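Side-chain contacts in arsenical resistance operon trans-acting repressor (Bacteroides vulgatus, PDB 3KTB), which probably binds DNA and represses transcription of the arsenical resistance operon: residues Met14-Thr18 / Gly19-Thr23; Arg48-Leu51 / Arg52-Pro55; Tyr91-Thr94 / Lys95-Ser98. All coordinates share one frame; numbering follows the deposited sequence.

Interaction 1: residues Met14-Thr18 / Gly19-Thr23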
# COMPACT_ATOMS: atom_id res chain seq x y z
N MSE A 14 -2.37 -23.59 21.14
CA MSE A 14 -3.28 -24.36 21.97
C MSE A 14 -4.55 -24.60 21.17
O MSE A 14 -4.84 -23.87 20.22
CB MSE A 14 -3.59 -23.60 23.26
CG MSE A 14 -2.34 -23.19 24.06
SE MSE A 14 -2.81 -22.26 25.73
CE MSE A 14 -3.83 -20.75 25.00
N CYS A 15 -5.32 -25.61 21.56
CA CYS A 15 -6.51 -25.96 20.81
C CYS A 15 -7.67 -24.98 21.08
O CYS A 15 -8.67 -24.98 20.37
CB CYS A 15 -6.91 -27.41 21.11
SG CYS A 15 -5.73 -28.61 20.35
N CYS A 16 -7.52 -24.12 22.09
CA CYS A 16 -8.50 -23.06 22.34
C CYS A 16 -7.84 -21.85 23.00
O CYS A 16 -6.77 -21.98 23.60
CB CYS A 16 -9.67 -23.58 23.20
SG CYS A 16 -9.22 -24.11 24.89
N PRO A 17 -8.46 -20.68 22.88
CA PRO A 17 -7.80 -19.45 23.34
C PRO A 17 -7.38 -19.49 24.82
O PRO A 17 -6.43 -18.81 25.16
CB PRO A 17 -8.86 -18.38 23.12
CG PRO A 17 -9.71 -18.92 22.01
CD PRO A 17 -9.74 -20.40 22.19
N THR A 18 -8.05 -20.26 25.67
CA THR A 18 -7.69 -20.23 27.09
C THR A 18 -6.86 -21.44 27.50
O THR A 18 -6.38 -21.50 28.62
CB THR A 18 -8.95 -20.24 27.97
OG1 THR A 18 -9.71 -21.43 27.71
CG2 THR A 18 -9.85 -19.01 27.70
N GLY A 19 -6.74 -22.42 26.61
CA GLY A 19 -6.12 -23.67 26.99
C GLY A 19 -6.97 -24.55 27.91
O GLY A 19 -6.53 -25.61 28.30
N LEU A 20 -8.19 -24.12 28.25
CA LEU A 20 -9.05 -24.92 29.13
C LEU A 20 -9.93 -25.90 28.37
O LEU A 20 -11.12 -25.99 28.61
CB LEU A 20 -9.90 -24.01 30.01
CG LEU A 20 -9.08 -22.93 30.72
CD1 LEU A 20 -10.02 -21.98 31.41
CD2 LEU A 20 -8.15 -23.58 31.73
N CYS A 21 -9.33 -26.63 27.46
CA CYS A 21 -10.05 -27.64 26.69
C CYS A 21 -9.29 -28.94 26.84
O CYS A 21 -8.06 -28.95 26.92
CB CYS A 21 -10.07 -27.22 25.21
SG CYS A 21 -8.67 -26.10 24.71
N GLY A 22 -10.00 -30.06 26.87
CA GLY A 22 -9.33 -31.34 26.82
C GLY A 22 -9.09 -32.02 28.15
O GLY A 22 -9.98 -32.06 29.02
N THR A 23 -7.89 -32.56 28.32
CA THR A 23 -7.60 -33.47 29.44
C THR A 23 -6.48 -33.05 30.43
O THR A 23 -6.71 -33.06 31.64
CB THR A 23 -7.41 -34.93 28.94
OG1 THR A 23 -6.39 -34.98 27.93
CG2 THR A 23 -8.72 -35.46 28.34

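Interaction 2: residues Arg48-Leu51 / Arg52-Pro55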
# COMPACT_ATOMS: atom_id res chain seq x y z
N ARG A 48 -4.58 -11.41 24.61
CA ARG A 48 -3.91 -12.71 24.49
C ARG A 48 -3.81 -13.09 23.04
O ARG A 48 -4.73 -12.83 22.26
CB ARG A 48 -4.76 -13.82 25.07
CG ARG A 48 -4.67 -14.04 26.51
CD ARG A 48 -5.51 -15.25 26.83
NE ARG A 48 -4.62 -16.34 27.15
CZ ARG A 48 -4.82 -17.21 28.12
NH1 ARG A 48 -5.93 -17.10 28.86
NH2 ARG A 48 -3.92 -18.17 28.36
N HIS A 49 -2.73 -13.79 22.70
CA HIS A 49 -2.66 -14.43 21.40
C HIS A 49 -2.37 -15.92 21.52
O HIS A 49 -1.65 -16.36 22.43
CB HIS A 49 -1.61 -13.76 20.51
CG HIS A 49 -1.76 -12.28 20.43
ND1 HIS A 49 -2.87 -11.67 19.89
CD2 HIS A 49 -0.95 -11.28 20.86
CE1 HIS A 49 -2.74 -10.36 19.97
NE2 HIS A 49 -1.58 -10.09 20.56
N ASN A 50 -2.93 -16.68 20.59
CA ASN A 50 -2.65 -18.11 20.48
C ASN A 50 -1.90 -18.39 19.16
O ASN A 50 -2.39 -18.07 18.08
CB ASN A 50 -3.99 -18.87 20.54
CG ASN A 50 -3.84 -20.36 20.31
OD1 ASN A 50 -2.73 -20.89 20.22
ND2 ASN A 50 -4.97 -21.04 20.20
N LEU A 51 -0.70 -18.97 19.25
CA LEU A 51 0.11 -19.23 18.06
C LEU A 51 -0.67 -20.00 16.96
O LEU A 51 -0.58 -19.70 15.78
CB LEU A 51 1.37 -20.00 18.43
CG LEU A 51 2.28 -20.40 17.27
CD1 LEU A 51 2.47 -19.23 16.30
CD2 LEU A 51 3.64 -20.91 17.77
N ARG A 52 -1.43 -20.99 17.37
CA ARG A 52 -2.23 -21.74 16.42
C ARG A 52 -3.24 -20.88 15.64
O ARG A 52 -3.53 -21.14 14.48
CB ARG A 52 -2.97 -22.85 17.15
CG ARG A 52 -4.16 -23.35 16.39
CD ARG A 52 -4.62 -24.66 16.97
NE ARG A 52 -5.81 -25.10 16.28
CZ ARG A 52 -7.04 -24.69 16.58
NH1 ARG A 52 -7.23 -23.82 17.56
NH2 ARG A 52 -8.07 -25.15 15.89
N ASP A 53 -3.76 -19.84 16.29
CA ASP A 53 -4.83 -19.03 15.70
C ASP A 53 -4.32 -17.76 15.01
O ASP A 53 -4.83 -17.38 13.97
CB ASP A 53 -5.88 -18.67 16.77
CG ASP A 53 -6.72 -19.88 17.20
OD1 ASP A 53 -7.34 -19.80 18.29
OD2 ASP A 53 -6.74 -20.90 16.47
N GLU A 54 -3.33 -17.09 15.60
CA GLU A 54 -2.80 -15.87 15.02
C GLU A 54 -1.31 -15.98 14.83
O GLU A 54 -0.56 -15.34 15.55
CB GLU A 54 -3.06 -14.67 15.92
CG GLU A 54 -4.48 -14.50 16.35
CD GLU A 54 -4.58 -13.71 17.64
OE1 GLU A 54 -5.05 -14.29 18.66
OE2 GLU A 54 -4.17 -12.52 17.65
N PRO A 55 -0.87 -16.79 13.87
CA PRO A 55 0.57 -17.01 13.68
C PRO A 55 1.27 -15.73 13.25
O PRO A 55 2.44 -15.51 13.60
CB PRO A 55 0.63 -18.04 12.56
CG PRO A 55 -0.73 -18.66 12.51
CD PRO A 55 -1.68 -17.59 12.93

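Interaction 3: residues Tyr91-Thr94 / Lys95-Ser98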
# COMPACT_ATOMS: atom_id res chain seq x y z
N TYR A 91 3.46 -18.48 32.93
CA TYR A 91 2.55 -17.34 33.01
C TYR A 91 2.89 -16.49 34.21
O TYR A 91 3.23 -17.02 35.26
CB TYR A 91 1.09 -17.80 33.09
CG TYR A 91 0.64 -18.40 31.78
CD1 TYR A 91 0.31 -17.58 30.71
CD2 TYR A 91 0.58 -19.78 31.60
CE1 TYR A 91 -0.08 -18.10 29.50
CE2 TYR A 91 0.20 -20.31 30.38
CZ TYR A 91 -0.13 -19.46 29.34
OH TYR A 91 -0.52 -19.93 28.11
N PRO A 92 2.78 -15.15 34.06
CA PRO A 92 3.03 -14.22 35.15
C PRO A 92 2.28 -14.63 36.40
O PRO A 92 1.12 -15.03 36.33
CB PRO A 92 2.45 -12.90 34.62
CG PRO A 92 2.58 -13.01 33.16
CD PRO A 92 2.29 -14.46 32.85
N THR A 93 2.93 -14.51 37.54
CA THR A 93 2.27 -14.73 38.81
C THR A 93 1.18 -13.69 39.05
O THR A 93 1.20 -12.59 38.49
CB THR A 93 3.27 -14.61 39.98
OG1 THR A 93 3.77 -13.27 40.04
CG2 THR A 93 4.41 -15.58 39.78
N THR A 94 0.24 -14.05 39.92
CA THR A 94 -0.79 -13.12 40.32
C THR A 94 -0.21 -11.88 41.01
O THR A 94 -0.72 -10.76 40.83
CB THR A 94 -1.89 -13.82 41.16
OG1 THR A 94 -2.37 -14.96 40.45
CG2 THR A 94 -3.07 -12.86 41.43
N LYS A 95 0.87 -12.06 41.77
CA LYS A 95 1.56 -10.93 42.39
C LYS A 95 1.98 -9.89 41.34
O LYS A 95 1.67 -8.70 41.48
CB LYS A 95 2.79 -11.40 43.18
CG LYS A 95 3.57 -10.26 43.85
CD LYS A 95 4.64 -10.77 44.82
CE LYS A 95 5.38 -9.61 45.50
NZ LYS A 95 6.31 -10.07 46.59
N GLN A 96 2.67 -10.34 40.29
CA GLN A 96 3.05 -9.46 39.18
C GLN A 96 1.86 -8.78 38.48
O GLN A 96 1.86 -7.55 38.30
CB GLN A 96 3.87 -10.22 38.14
CG GLN A 96 5.12 -10.83 38.67
CD GLN A 96 5.84 -11.66 37.62
OE1 GLN A 96 5.31 -12.66 37.13
NE2 GLN A 96 7.05 -11.24 37.27
N MSE A 97 0.86 -9.57 38.08
CA MSE A 97 -0.31 -8.99 37.40
C MSE A 97 -0.88 -7.91 38.30
O MSE A 97 -1.23 -6.81 37.85
CB MSE A 97 -1.38 -10.05 37.11
CG MSE A 97 -0.90 -11.19 36.20
SE MSE A 97 -0.54 -10.51 34.40
CE MSE A 97 -2.43 -10.21 33.87
N SER A 98 -0.95 -8.22 39.59
CA SER A 98 -1.49 -7.32 40.59
C SER A 98 -0.64 -6.04 40.66
O SER A 98 -1.16 -4.93 40.81
CB SER A 98 -1.54 -8.04 41.94
OG SER A 98 -2.39 -7.37 42.85

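Interaction 1: residues Met14-Thr18 / Gly19-Thr23
T18 OG1 is gripped by several groups. It accepts the backbone N-H of L20 (OG1 to N 3.1 Å, at 160°) and donates to the backbone O of L20 of a second subunit, where C21 O is a weak further partner. The hydroxyl belongs to a disulfide-closed loop between strand 7-11 and helix 27-41 of this thioredoxin-clan fold. With chi1 at 60°, OG1 sits between the backbone N and the carbonyl carbon, and from there it reaches forward to L20. The leucine packs back on the same group, with L20 CG 3.4 Å from T18 OG1.

A type I beta turn runs from C16 to G19. It is closed by G19 N to C16 O (3.0 Å), with the donor well above the carbonyl plane. G19 ends the turn with positive phi. The bent selenomethionine M14 lies against this glycine, its SE 3.8 Å from G19 CA and its CE near G19 N. An inverse gamma turn centred on L20 follows, its C21 N to G19 O bond weak.

C16 SG and C21 SG are joined covalently at 2.1 Å, with a disulfide torsion of -99°. The bridge ties C16, the first residue of the beta turn, to C21, the last of the gamma turn. C15, just before, forms a disulfide with C15 of a third subunit. Its own CB lies 4.2 Å from C21 SG.

Interaction 2: residues Arg48-Leu51 / Arg52-Pro55
N50 O takes two backbone donors from the turn that follows it. E54 N sits 2.8 Å from N50 O in an almost straight bond (175°). D53 N reaches N50 O at 2.9 Å. The N50 side chain serves the same turn. Its CG is anti to the backbone N (chi1 174°), which turns the amide toward R52. N50 OD1 accepts R52 N at 3.1 Å, with the donor well above the amide plane, as in an Asx turn. N50 ND2 has its main acceptor in M14 O, and its bond to D53 OD1 is weak.

This turn leads out of strand 47-50, an outermost strand of the mixed sheet within the chain, toward helix 57-60. H49, on the strand, donates from ND1 to E54 OE2 (2.7 Å). ND1 meets OE2 on its syn side but out of the carboxylate plane, the oxygen is tilted from the ring plane, and the bond is bent. Ring and carboxylate stand 80° apart. H49 NE2 bonds to E8. Both ring nitrogens meet carboxylates, which would probably favour a doubly protonated ring. D53 OD2 lies 3.2 Å from R52 NH1, well out of the guanidinium plane, a salt bridge of charge alone.

Interaction 3: residues Tyr91-Thr94 / Lys95-Ser98
Q96 reaches back to T93 at the start of its own helix, and the two form a capping box. T93 is the N-cap of helix 94-101, which follows the loop after strand 84-87. Q96 CB lies 3.6 Å from T93 O. CG passes close to the threonine hydroxyl, at 3.1 Å from T93 OG1. CD continues past the same oxygen. At the tip, OE1 accepts the backbone N-H of T93, 3.0 Å from OE1 to N. The donor lies in the carbonyl plane, on a lone pair of OE1. OE1 also comes next to P92 CA. Chi1 of -59° puts CG beside the backbone N, and the extended chain beyond it carries the amide back to T93.

The other half of the box is T93 OG1, which accepts Q96 N at 3.1 Å in a nearly straight bond (171°). The two side chains cross at about a right angle. Each caps the backbone N-H of the other residue. T93 O then takes M97 N at 3.1 Å, again almost straight, and so starts the regular helical bonding. T94 O takes S98 N in the next bond.

On the buried side, P92 and M97 pack together. The selenomethionine M97 is bent at chi2 and chi3, and its SE lies 3.8 Å from P92 CB. M97 also packs on V35 and L39 of helix 27-41 and on I7 of strand 7-11. R31 of helix 27-41 bonds to both P92 O and T94 OG1, so it ties the loop before helix 94-101 and that helix's first turn to helix 27-41. S98 OG bonds to V103 O, while S98 CB rests 3.1 Å from T94 O.

Interactions 1 and 2 are neighbours, with centres 12 Å apart. The N50 ND2 to M14 O bond (2.8 Å) joins them, and P17 O lies 3.6 Å from R48 NE. Interaction 3 is about 21 Å from each, centre to centre, but Y91 bridges the gap. Y91 OH lies 4.0 Å from M14 SE and 3.8 Å from R48 NH2. D11 connects Y91 and R48: its OD1 bonds to Y91 OH and its OD2 forms a salt bridge with R48 NE. Glycerol and acetic acid, probably from crystallisation, lie near C15 and R52, where interactions 1 and 2 face a third subunit. Interaction 3 touches no other chain.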